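Side-chain contact in ubiquitin-activating enzyme E1-like (Saccharomyces cerevisiae, PDB 3ONH), which serves, together with AOS1, as the SMT3 (yeast SUMO) E1 enzyme, its ubiquitin-fold domain here helping to engage the E2 Ubc9: residues 24-29 against 37-42. Sequence-based numbering, arbitrary orientation.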
loop_
_atom_site.group_PDB
_atom_site.type_symbol
_atom_site.label_atom_id
_atom_site.label_comp_id
_atom_site.label_asym_id
_atom_site.label_seq_id
_atom_site.Cartn_x
_atom_site.Cartn_y
_atom_site.Cartn_z
ATOM N N ASP A 24 -8.356 5.665 0.366
ATOM C CA ASP A 24 -8.152 5.735 -1.073
ATOM C C ASP A 24 -6.910 4.959 -1.493
ATOM O O ASP A 24 -6.887 4.331 -2.546
ATOM C CB ASP A 24 -8.071 7.190 -1.539
ATOM C CG ASP A 24 -9.423 7.867 -1.548
ATOM O OD1 ASP A 24 -10.442 7.154 -1.627
ATOM O OD2 ASP A 24 -9.469 9.110 -1.479
ATOM N N PHE A 25 -5.880 5.002 -0.662
ATOM C CA PHE A 25 -4.644 4.302 -0.967
ATOM C C PHE A 25 -4.893 2.802 -1.029
ATOM O O PHE A 25 -4.377 2.104 -1.908
ATOM C CB PHE A 25 -3.589 4.633 0.082
ATOM C CG PHE A 25 -2.183 4.345 -0.362
ATOM C CD1 PHE A 25 -1.652 4.978 -1.472
ATOM C CD2 PHE A 25 -1.384 3.461 0.347
ATOM C CE1 PHE A 25 -0.359 4.728 -1.877
ATOM C CE2 PHE A 25 -0.086 3.203 -0.056
ATOM C CZ PHE A 25 0.428 3.842 -1.169
ATOM N N VAL A 26 -5.699 2.315 -0.092
ATOM C CA VAL A 26 -6.050 0.903 -0.023
ATOM C C VAL A 26 -6.827 0.396 -1.246
ATOM O O VAL A 26 -6.521 -0.663 -1.802
ATOM C CB VAL A 26 -6.865 0.612 1.242
ATOM C CG1 VAL A 26 -7.469 -0.766 1.174
ATOM C CG2 VAL A 26 -5.981 0.752 2.472
ATOM N N VAL A 27 -7.851 1.136 -1.641
ATOM C CA VAL A 27 -8.598 0.831 -2.851
ATOM C C VAL A 27 -7.668 0.772 -4.064
ATOM O O VAL A 27 -7.728 -0.169 -4.859
ATOM C CB VAL A 27 -9.688 1.888 -3.106
ATOM C CG1 VAL A 27 -10.525 1.499 -4.311
ATOM C CG2 VAL A 27 -10.568 2.048 -1.877
ATOM N N LEU A 28 -6.800 1.774 -4.175
ATOM C CA LEU A 28 -5.849 1.903 -5.275
ATOM C C LEU A 28 -4.981 0.664 -5.420
ATOM O O LEU A 28 -4.828 0.116 -6.508
ATOM C CB LEU A 28 -4.941 3.099 -5.010
ATOM C CG LEU A 28 -4.413 3.929 -6.179
ATOM C CD1 LEU A 28 -3.256 4.786 -5.701
ATOM C CD2 LEU A 28 -3.978 3.053 -7.335
ATOM N N ILE A 29 -4.384 0.234 -4.319
ATOM C CA ILE A 29 -3.472 -0.897 -4.369
ATOM C C ILE A 29 -4.231 -2.198 -4.602
ATOM O O ILE A 29 -3.807 -3.055 -5.376
ATOM C CB ILE A 29 -2.639 -0.982 -3.089
ATOM C CG1 ILE A 29 -1.801 0.291 -2.941
ATOM C CG2 ILE A 29 -1.757 -2.212 -3.122
ATOM C CD1 ILE A 29 -1.060 0.392 -1.638
ATOM N N GLN A 37 -11.235 -8.237 -1.153
ATOM C CA GLN A 37 -11.717 -7.161 -0.298
ATOM C C GLN A 37 -11.006 -7.127 1.046
ATOM O O GLN A 37 -10.568 -6.076 1.496
ATOM C CB GLN A 37 -13.221 -7.267 -0.108
ATOM C CG GLN A 37 -13.947 -7.333 -1.421
ATOM C CD GLN A 37 -13.352 -6.395 -2.462
ATOM O OE1 GLN A 37 -13.796 -5.256 -2.617
ATOM N NE2 GLN A 37 -12.343 -6.872 -3.183
ATOM N N ASP A 38 -10.892 -8.281 1.684
ATOM C CA ASP A 38 -10.216 -8.368 2.967
ATOM C C ASP A 38 -8.712 -8.350 2.778
ATOM O O ASP A 38 -8.140 -9.281 2.218
ATOM C CB ASP A 38 -10.613 -9.635 3.706
ATOM C CG ASP A 38 -12.070 -9.656 4.095
ATOM O OD1 ASP A 38 -12.705 -8.584 4.072
ATOM O OD2 ASP A 38 -12.579 -10.752 4.432
ATOM N N ILE A 39 -8.078 -7.301 3.286
ATOM C CA ILE A 39 -6.669 -7.060 3.051
ATOM C C ILE A 39 -5.959 -6.632 4.333
ATOM O O ILE A 39 -6.601 -6.308 5.336
ATOM C CB ILE A 39 -6.498 -5.972 1.975
ATOM C CG1 ILE A 39 -5.693 -6.517 0.809
ATOM C CG2 ILE A 39 -5.931 -4.676 2.559
ATOM C CD1 ILE A 39 -6.365 -7.669 0.135
ATOM N N SER A 40 -4.630 -6.648 4.292
ATOM C CA SER A 40 -3.814 -6.143 5.390
ATOM C C SER A 40 -2.774 -5.178 4.846
ATOM O O SER A 40 -2.096 -5.483 3.872
ATOM C CB SER A 40 -3.104 -7.296 6.107
ATOM O OG SER A 40 -3.087 -7.082 7.505
ATOM N N LEU A 41 -2.655 -4.015 5.481
ATOM C CA LEU A 41 -1.640 -3.025 5.126
ATOM C C LEU A 41 -0.792 -2.707 6.349
ATOM O O LEU A 41 -1.271 -2.142 7.329
ATOM C CB LEU A 41 -2.283 -1.752 4.580
ATOM C CG LEU A 41 -1.363 -0.775 3.836
ATOM C CD1 LEU A 41 -2.177 0.193 2.998
ATOM C CD2 LEU A 41 -0.460 -0.011 4.790
ATOM N N LEU A 42 0.478 -3.075 6.273
ATOM C CA LEU A 42 1.403 -2.916 7.378
ATOM C C LEU A 42 2.564 -2.007 6.971
ATOM O O LEU A 42 3.024 -2.054 5.834
ATOM C CB LEU A 42 1.932 -4.291 7.776
ATOM C CG LEU A 42 3.019 -4.381 8.842
ATOM C CD1 LEU A 42 2.404 -4.450 10.220
ATOM C CD2 LEU A 42 3.873 -5.607 8.590
#
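V26, on helix segment 24-29, packs against I39 and L41 of strand 39-42, the two segment axes approaching to 10.4 Å at an angle of 119° between their N-to-C directions. No hydrogen bond joins them, and packing between apolar side chains carries the whole contact. V26 divides its two methyls between the strand residues. CG2, anti to its own carbonyl carbon, meets L41 CD1 at 3.9 Å, whereas CG1, anti to the backbone N (chi1 168°), lies 4.4 Å from I39 CG2. I39 and L41 can both take part because alternate residues of a strand point to the same face, here toward the helix. The CD1 methyl of L41 serves a second partner: L41 CD1 lies at the edge of the F25 ring, near its plane, 4.3 Å from F25 CD2. All four residues are buried. The arrangement is that of a ubiquitin-like β-grasp domain, in which a helix lies across one face of a mixed sheet. F51 of strand 48-52 touches both V26 and L41, and F76 of strand 73-78 packs on I29, I39 and L41, so the strands flanking 39-43 extend the same apolar core beneath helix 22-33.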